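Local coordinates for protein minor fimbrium anchoring subunit Mfa2 (Porphyromonas gingivalis, PDB 5NFI) that anchors the minor (Mfa1) fimbriae in the bacterial outer membrane through its interaction with Mfa1 and regulates fimbrial length, at residues N144-S149 and N248-R253; Y159-A164 and A198-L203. All coordinates share one frame; numbering follows the deposited sequence.

The four segments come along the chain in the order 144-149, 159-164, 198-203, 248-253, so interaction 2 falls wholly within the chain between the two halves of interaction 1. The centres of the two contacts lie about 9 Å apart, and they are joined through strand 133-151, which pairs antiparallel with strand 196-202 on one side and parallel with strand 249-258 on the other. Val148 O accepts a backbone hydrogen bond from Ala198 N, and the Asn144 amide reaches Leu203 O. Interaction 1 thus joins adjacent strands, whereas interaction 2 links strands 159-165 and 196-202 through side chains; both pair with strand 182-190, so this contact spans an intervening strand, in a beta-rich fold of the transthyretin clan.

Interaction 1. Residues N144-S149 and N248-R253; sequences NRVTVS and NDFDIR
Strands 144-149 and 249-253 run parallel, their axes 4.7 Å apart at closest approach and inclined by 12°, laddered by five backbone hydrogen bonds from Arg145 N to Asn248 O (2.8 Å) through to Ser149 N to Ile252 O. At the start, Asn248 ND2 makes a weak bond to Asn144 OD1, the two amide planes nearly parallel; stronger partners are Leu203 O for Asn144 ND2 and Arg140 for Asn248 OD1. On the face carrying Arg145, Thr147, Asp249 and Asp251, Arg145 bends at chi3 (-69°) and grips Asp249 side-on: NH1 meets the syn lone pair of OD1 at 2.9 Å, while NE reaches OD2 at 3.1 Å from above the carboxylate plane. Glu141 takes Arg145 NH2, so the guanidinium is held between two carboxylates, which probably keep it charged. Val146, Val148, Phe250 and Ile252 are all buried on the other face, consistent with the transthyretin-clan beta-sandwich. The branched valines suit an extended backbone; Ile252 sits beside Val148 in register, CB 3.8 Å from Val148 CG2, and its CD1 reaches back to Val146 CG1 at 3.6 Å. Phe250 turns its ring edge, at CE1, to Asn144 OD1; helix 229-233 packs on Phe250 and Ile252.

Interaction 2. Residues Y159-A164 and A198-L203; sequences YEIKLA and AFFTTL
The phenyl ring of Phe200 is the flat group on which strand 159-164 settles: one face is covered by Leu163, and the edge is turned to the backbone carbonyl of Ile161. Leu163 CB stands 4.0 Å from the centroid of the Phe200 ring, 19° off the normal and shifted toward the CD2-CE2 rim, a CH-pi contact over the face. At the far tip, the edge of the ring at Phe200 CZ faces Ile161 O in plane, an orientation consistent with weak C-H...O attraction. Phe200 has CG beside its backbone N, and from there the long, flat side chain can span the gap between the two strands.

That gap is about 8.2 Å between axes inclined by 16°, too wide for direct backbone pairing. Strands 159-165 and 196-202 flank strand 182-190 and are both antiparallel to it, so they run the same way as next-but-one neighbours. Ile161, Leu163, Ala198, Phe200 and Thr202 nevertheless point toward each other, which implies that the sheet curls here, in keeping with the transthyretin-like beta-sandwich of this family. In Leu163, CG anti to the backbone N (chi1 -179°) and the bend at chi2 bring CD2 over the root of the ring, 3.7 Å from Phe200 CB, with Thr202 CG2 4.0 Å from Leu163 CD2. Thr202 offers a methyl here while its OG1 bonds to Asn167, so one small residue serves both an apolar and a polar neighbour. Toward the start of the strands, the Ile161 and Phe200 side chains cross at about a right angle, Ile161 CG2 lying 3.8 Å from Phe200 CZ at the ring tip. The compact methyl of Ala198 suits the closest backbone approach, with its CB 4.0 Å from Ile161 CB, while Val150 and Leu213 add further apolar contacts to Ile161.

Interaction 1. Residues N144-S149 and N248-R253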
ATOM      1  N   ASN A 144       0.421   3.198   3.883  1.00 46.71           N
ATOM      2  CA  ASN A 144       1.547   3.827   4.550  1.00 46.87           C
ATOM      3  C   ASN A 144       1.070   5.126   5.106  1.00 45.86           C
ATOM      4  O   ASN A 144       0.362   5.856   4.435  1.00 45.26           O
ATOM      5  CB  ASN A 144       2.703   4.062   3.597  1.00 47.29           C
ATOM      6  CG  ASN A 144       3.324   2.788   3.133  1.00 47.37           C
ATOM      7  OD1 ASN A 144       4.089   2.164   3.864  1.00 45.21           O
ATOM      8  ND2 ASN A 144       3.034   2.405   1.894  1.00 46.85           N
ATOM      9  N   ARG A 145       1.449   5.395   6.341  1.00 46.57           N
ATOM     10  CA  ARG A 145       1.123   6.642   7.000  1.00 46.65           C
ATOM     11  C   ARG A 145       2.374   7.491   6.990  1.00 47.80           C
ATOM     12  O   ARG A 145       3.413   7.091   7.510  1.00 49.21           O
ATOM     13  CB  ARG A 145       0.618   6.397   8.426  1.00 46.38           C
ATOM     14  CG  ARG A 145      -0.721   5.679   8.472  1.00 45.12           C
ATOM     15  CD  ARG A 145      -0.906   4.953   9.786  1.00 46.38           C
ATOM     16  NE  ARG A 145       0.007   3.818   9.903  1.00 47.90           N
ATOM     17  CZ  ARG A 145      -0.209   2.616   9.365  1.00 48.55           C
ATOM     18  NH1 ARG A 145       0.690   1.646   9.517  1.00 49.05           N
ATOM     19  NH2 ARG A 145      -1.320   2.379   8.672  1.00 48.59           N
ATOM     20  N   VAL A 146       2.277   8.653   6.364  1.00 47.72           N
ATOM     21  CA  VAL A 146       3.436   9.495   6.147  1.00 48.51           C
ATOM     22  C   VAL A 146       3.210  10.887   6.716  1.00 48.75           C
ATOM     23  O   VAL A 146       2.360  11.633   6.230  1.00 48.80           O
ATOM     24  CB  VAL A 146       3.781   9.617   4.643  1.00 48.47           C
ATOM     25  CG1 VAL A 146       5.130  10.281   4.473  1.00 49.54           C
ATOM     26  CG2 VAL A 146       3.782   8.253   3.968  1.00 47.69           C
ATOM     27  N   THR A 147       3.976  11.222   7.750  1.00 49.32           N
ATOM     28  CA  THR A 147       3.944  12.545   8.343  1.00 50.39           C
ATOM     29  C   THR A 147       5.118  13.383   7.828  1.00 52.26           C
ATOM     30  O   THR A 147       6.270  12.918   7.783  1.00 53.90           O
ATOM     31  CB  THR A 147       4.004  12.472   9.871  1.00 51.20           C
ATOM     32  OG1 THR A 147       3.112  11.451  10.334  1.00 52.16           O
ATOM     33  CG2 THR A 147       3.614  13.803  10.490  1.00 51.30           C
ATOM     34  N   VAL A 148       4.836  14.619   7.451  1.00 51.81           N
ATOM     35  CA  VAL A 148       5.865  15.480   6.919  1.00 53.42           C
ATOM     36  C   VAL A 148       5.807  16.846   7.588  1.00 55.36           C
ATOM     37  O   VAL A 148       4.746  17.449   7.687  1.00 48.43           O
ATOM     38  CB  VAL A 148       5.728  15.649   5.402  1.00 53.06           C
ATOM     39  CG1 VAL A 148       6.772  16.632   4.877  1.00 54.44           C
ATOM     40  CG2 VAL A 148       5.859  14.309   4.712  1.00 52.47           C
ATOM     41  N   SER A 149       6.956  17.322   8.058  1.00 56.88           N
ATOM     42  CA  SER A 149       7.050  18.660   8.609  1.00 57.59           C
ATOM     43  C   SER A 149       8.028  19.470   7.783  1.00 58.66           C
ATOM     44  O   SER A 149       9.107  18.981   7.432  1.00 58.10           O
ATOM     45  CB  SER A 149       7.502  18.622  10.069  1.00 58.39           C
ATOM     46  OG  SER A 149       6.889  17.558  10.771  1.00 57.90           O
ATOM     47  N   ASN A 248       5.843   0.910   7.682  1.00 66.46           N
ATOM     48  CA  ASN A 248       4.659   1.549   7.077  1.00 61.27           C
ATOM     49  C   ASN A 248       4.332   2.930   7.648  1.00 59.35           C
ATOM     50  O   ASN A 248       3.265   3.486   7.389  1.00 57.95           O
ATOM     51  CB  ASN A 248       3.429   0.643   7.233  1.00 58.89           C
ATOM     52  CG  ASN A 248       3.561  -0.645   6.462  1.00 57.33           C
ATOM     53  OD1 ASN A 248       4.010  -1.666   6.990  1.00 57.81           O
ATOM     54  ND2 ASN A 248       3.194  -0.604   5.196  1.00 56.35           N
ATOM     55  N   ASP A 249       5.250   3.482   8.432  1.00 58.83           N
ATOM     56  CA  ASP A 249       5.064   4.802   9.007  1.00 57.42           C
ATOM     57  C   ASP A 249       6.302   5.640   8.784  1.00 57.62           C
ATOM     58  O   ASP A 249       7.417   5.198   9.038  1.00 58.90           O
ATOM     59  CB  ASP A 249       4.738   4.697  10.489  1.00 57.52           C
ATOM     60  CG  ASP A 249       3.313   4.264  10.724  1.00 57.88           C
ATOM     61  OD1 ASP A 249       3.007   3.106  10.388  1.00 57.69           O
ATOM     62  OD2 ASP A 249       2.501   5.078  11.225  1.00 58.46           O
ATOM     63  N   PHE A 250       6.110   6.852   8.289  1.00 57.13           N
ATOM     64  CA  PHE A 250       7.248   7.640   7.856  1.00 57.93           C
ATOM     65  C   PHE A 250       7.188   9.059   8.415  1.00 58.47           C
ATOM     66  O   PHE A 250       6.333   9.851   8.019  1.00 58.42           O
ATOM     67  CB  PHE A 250       7.323   7.655   6.325  1.00 57.02           C
ATOM     68  CG  PHE A 250       7.581   6.304   5.720  1.00 57.89           C
ATOM     69  CD1 PHE A 250       6.523   5.446   5.420  1.00 58.20           C
ATOM     70  CD2 PHE A 250       8.876   5.884   5.449  1.00 59.35           C
ATOM     71  CE1 PHE A 250       6.750   4.195   4.869  1.00 59.21           C
ATOM     72  CE2 PHE A 250       9.120   4.622   4.894  1.00 60.87           C
ATOM     73  CZ  PHE A 250       8.046   3.774   4.605  1.00 60.48           C
ATOM     74  N   ASP A 251       8.075   9.362   9.361  1.00 59.06           N
ATOM     75  CA  ASP A 251       8.180  10.720   9.875  1.00 58.74           C
ATOM     76  C   ASP A 251       9.264  11.418   9.071  1.00 56.47           C
ATOM     77  O   ASP A 251      10.419  11.005   9.079  1.00 56.39           O
ATOM     78  CB  ASP A 251       8.497  10.761  11.370  1.00 61.80           C
ATOM     79  CG  ASP A 251       7.968  12.029  12.036  1.00 65.01           C
ATOM     80  OD1 ASP A 251       7.463  12.908  11.305  1.00 65.57           O
ATOM     81  OD2 ASP A 251       8.050  12.172  13.279  1.00 67.38           O
ATOM     82  N   ILE A 252       8.864  12.455   8.344  1.00 54.53           N
ATOM     83  CA  ILE A 252       9.760  13.156   7.435  1.00 53.58           C
ATOM     84  C   ILE A 252       9.916  14.600   7.849  1.00 52.48           C
ATOM     85  O   ILE A 252       8.920  15.303   8.088  1.00 52.17           O
ATOM     86  CB  ILE A 252       9.249  13.110   5.985  1.00 52.78           C
ATOM     87  CG1 ILE A 252       8.954  11.661   5.588  1.00 52.82           C
ATOM     88  CG2 ILE A 252      10.249  13.788   5.040  1.00 53.05           C
ATOM     89  CD1 ILE A 252       8.501  11.500   4.172  1.00 52.68           C
ATOM     90  N   ARG A 253      11.164  15.041   7.951  1.00 51.78           N
ATOM     91  CA  ARG A 253      11.418  16.446   8.219  1.00 50.94           C
ATOM     92  C   ARG A 253      12.125  17.124   7.053  1.00 50.57           C
ATOM     93  O   ARG A 253      13.117  16.625   6.525  1.00 51.41           O
ATOM     94  CB  ARG A 253      12.231  16.625   9.492  1.00 50.96           C
ATOM     95  CG  ARG A 253      12.479  18.086   9.802  1.00 50.30           C
ATOM     96  CD  ARG A 253      13.119  18.261  11.148  1.00 50.70           C
ATOM     97  NE  ARG A 253      13.543  19.636  11.324  1.00 51.68           N
ATOM     98  CZ  ARG A 253      14.766  19.994  11.707  1.00 53.14           C
ATOM     99  NH1 ARG A 253      15.682  19.066  11.974  1.00 53.56           N
ATOM    100  NH2 ARG A 253      15.066  21.280  11.844  1.00 53.92           N
TER

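Interaction 2. Residues Y159-A164 and A198-L203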
ATOM      1  N   TYR A 159       2.506  27.665   2.813  1.00 53.80           N
ATOM      2  CA  TYR A 159       3.103  26.545   2.097  1.00 52.87           C
ATOM      3  C   TYR A 159       2.266  25.259   2.184  1.00 55.17           C
ATOM      4  O   TYR A 159       1.555  24.998   3.171  1.00 50.70           O
ATOM      5  CB  TYR A 159       4.521  26.299   2.616  1.00 61.25           C
ATOM      6  CG  TYR A 159       5.446  27.486   2.379  1.00 55.05           C
ATOM      7  CD1 TYR A 159       5.455  28.576   3.244  1.00 55.89           C
ATOM      8  CD2 TYR A 159       6.297  27.514   1.289  1.00 55.99           C
ATOM      9  CE1 TYR A 159       6.284  29.650   3.033  1.00 57.56           C
ATOM     10  CE2 TYR A 159       7.132  28.595   1.060  1.00 57.76           C
ATOM     11  CZ  TYR A 159       7.121  29.660   1.937  1.00 58.50           C
ATOM     12  OH  TYR A 159       7.961  30.728   1.716  1.00 60.37           O
ATOM     13  N   GLU A 160       2.354  24.461   1.131  1.00 54.20           N
ATOM     14  CA  GLU A 160       1.531  23.278   1.007  1.00 53.02           C
ATOM     15  C   GLU A 160       2.373  22.067   0.685  1.00 52.16           C
ATOM     16  O   GLU A 160       3.173  22.093  -0.255  1.00 53.48           O
ATOM     17  CB  GLU A 160       0.468  23.472  -0.073  1.00 53.59           C
ATOM     18  CG  GLU A 160      -0.023  22.182  -0.684  1.00 53.12           C
ATOM     19  CD  GLU A 160      -1.450  22.278  -1.165  1.00 54.28           C
ATOM     20  OE1 GLU A 160      -1.890  23.400  -1.518  1.00 55.81           O
ATOM     21  OE2 GLU A 160      -2.133  21.224  -1.179  1.00 53.82           O
ATOM     22  N   ILE A 161       2.191  21.015   1.476  1.00 50.52           N
ATOM     23  CA  ILE A 161       2.871  19.761   1.247  1.00 50.20           C
ATOM     24  C   ILE A 161       1.960  18.828   0.464  1.00 50.05           C
ATOM     25  O   ILE A 161       0.762  18.683   0.765  1.00 49.33           O
ATOM     26  CB  ILE A 161       3.317  19.125   2.564  1.00 49.82           C
ATOM     27  CG1 ILE A 161       4.187  20.139   3.333  1.00 50.86           C
ATOM     28  CG2 ILE A 161       4.103  17.848   2.295  1.00 49.44           C
ATOM     29  CD1 ILE A 161       4.564  19.738   4.742  1.00 50.48           C
ATOM     30  N   LYS A 162       2.538  18.240  -0.576  1.00 50.53           N
ATOM     31  CA  LYS A 162       1.822  17.365  -1.472  1.00 49.93           C
ATOM     32  C   LYS A 162       2.569  16.072  -1.665  1.00 50.94           C
ATOM     33  O   LYS A 162       3.802  16.048  -1.693  1.00 51.92           O
ATOM     34  CB  LYS A 162       1.600  18.025  -2.822  1.00 50.30           C
ATOM     35  CG  LYS A 162       0.701  19.222  -2.778  1.00 51.26           C
ATOM     36  CD  LYS A 162       0.388  19.679  -4.174  1.00 53.16           C
ATOM     37  CE  LYS A 162      -0.020  21.143  -4.190  1.00 55.39           C
ATOM     38  NZ  LYS A 162      -0.541  21.564  -5.536  1.00 57.45           N
ATOM     39  N   LEU A 163       1.800  15.000  -1.816  1.00 50.86           N
ATOM     40  CA  LEU A 163       2.336  13.671  -2.039  1.00 51.32           C
ATOM     41  C   LEU A 163       1.630  13.021  -3.221  1.00 52.49           C
ATOM     42  O   LEU A 163       0.440  12.649  -3.135  1.00 52.85           O
ATOM     43  CB  LEU A 163       2.172  12.821  -0.783  1.00 50.13           C
ATOM     44  CG  LEU A 163       2.706  11.389  -0.809  1.00 49.55           C
ATOM     45  CD1 LEU A 163       4.229  11.361  -0.859  1.00 49.69           C
ATOM     46  CD2 LEU A 163       2.196  10.660   0.410  1.00 49.03           C
ATOM     47  N   ALA A 164       2.357  12.894  -4.326  1.00 53.71           N
ATOM     48  CA  ALA A 164       1.831  12.261  -5.522  1.00 55.44           C
ATOM     49  C   ALA A 164       2.424  10.868  -5.708  1.00 57.03           C
ATOM     50  O   ALA A 164       3.612  10.644  -5.471  1.00 58.58           O
ATOM     51  CB  ALA A 164       2.107  13.105  -6.738  1.00 56.76           C
ATOM     52  N   ALA A 198       1.989  17.939   7.946  1.00 59.53           N
ATOM     53  CA  ALA A 198       0.955  17.335   7.121  1.00 58.80           C
ATOM     54  C   ALA A 198       0.934  15.807   7.306  1.00 58.64           C
ATOM     55  O   ALA A 198       1.988  15.171   7.437  1.00 58.43           O
ATOM     56  CB  ALA A 198       1.172  17.694   5.661  1.00 58.30           C
ATOM     57  N   PHE A 199      -0.267  15.222   7.319  1.00 57.49           N
ATOM     58  CA  PHE A 199      -0.390  13.770   7.432  1.00 55.30           C
ATOM     59  C   PHE A 199      -1.098  13.142   6.224  1.00 53.16           C
ATOM     60  O   PHE A 199      -2.217  13.521   5.873  1.00 53.38           O
ATOM     61  CB  PHE A 199      -1.116  13.396   8.718  1.00 55.72           C
ATOM     62  CG  PHE A 199      -1.293  11.914   8.898  1.00 55.99           C
ATOM     63  CD1 PHE A 199      -0.288  11.146   9.453  1.00 56.26           C
ATOM     64  CD2 PHE A 199      -2.468  11.283   8.499  1.00 55.97           C
ATOM     65  CE1 PHE A 199      -0.458   9.774   9.615  1.00 56.79           C
ATOM     66  CE2 PHE A 199      -2.636   9.923   8.648  1.00 56.07           C
ATOM     67  CZ  PHE A 199      -1.634   9.166   9.209  1.00 56.41           C
ATOM     68  N   PHE A 200      -0.432  12.177   5.600  1.00 51.15           N
ATOM     69  CA  PHE A 200      -0.961  11.500   4.423  1.00 50.07           C
ATOM     70  C   PHE A 200      -1.155  10.011   4.696  1.00 48.52           C
ATOM     71  O   PHE A 200      -0.325   9.374   5.347  1.00 48.90           O
ATOM     72  CB  PHE A 200      -0.022  11.653   3.218  1.00 50.79           C
ATOM     73  CG  PHE A 200       0.314  13.064   2.884  1.00 51.68           C
ATOM     74  CD1 PHE A 200       1.324  13.729   3.558  1.00 52.00           C
ATOM     75  CD2 PHE A 200      -0.372  13.731   1.889  1.00 52.17           C
ATOM     76  CE1 PHE A 200       1.633  15.038   3.245  1.00 52.34           C
ATOM     77  CE2 PHE A 200      -0.068  15.049   1.567  1.00 52.08           C
ATOM     78  CZ  PHE A 200       0.924  15.702   2.241  1.00 52.24           C
ATOM     79  N   THR A 201      -2.239   9.448   4.193  1.00 46.55           N
ATOM     80  CA  THR A 201      -2.307   8.013   4.126  1.00 45.92           C
ATOM     81  C   THR A 201      -2.296   7.634   2.657  1.00 45.03           C
ATOM     82  O   THR A 201      -3.220   7.963   1.902  1.00 45.52           O
ATOM     83  CB  THR A 201      -3.550   7.432   4.819  1.00 47.13           C
ATOM     84  OG1 THR A 201      -3.590   7.866   6.179  1.00 47.86           O
ATOM     85  CG2 THR A 201      -3.479   5.921   4.792  1.00 47.29           C
ATOM     86  N   THR A 202      -1.240   6.957   2.241  1.00 43.46           N
ATOM     87  CA  THR A 202      -1.141   6.588   0.851  1.00 43.12           C
ATOM     88  C   THR A 202      -1.103   5.070   0.756  1.00 43.74           C
ATOM     89  O   THR A 202      -1.103   4.383   1.771  1.00 44.15           O
ATOM     90  CB  THR A 202       0.099   7.215   0.191  1.00 42.67           C
ATOM     91  OG1 THR A 202       0.151   6.843  -1.191  1.00 43.93           O
ATOM     92  CG2 THR A 202       1.361   6.749   0.876  1.00 42.28           C
ATOM     93  N   LEU A 203      -1.075   4.534  -0.451  1.00 43.93           N
ATOM     94  CA  LEU A 203      -1.006   3.098  -0.566  1.00 45.73           C
ATOM     95  C   LEU A 203       0.460   2.716  -0.712  1.00 47.30           C
ATOM     96  O   LEU A 203       1.301   3.250   0.013  1.00 47.30           O
ATOM     97  CB  LEU A 203      -1.875   2.592  -1.718  1.00 46.19           C
ATOM     98  CG  LEU A 203      -3.359   2.910  -1.484  1.00 45.84           C
ATOM     99  CD1 LEU A 203      -4.202   2.513  -2.667  1.00 46.30           C
ATOM    100  CD2 LEU A 203      -3.864   2.220  -0.219  1.00 46.52           C
TER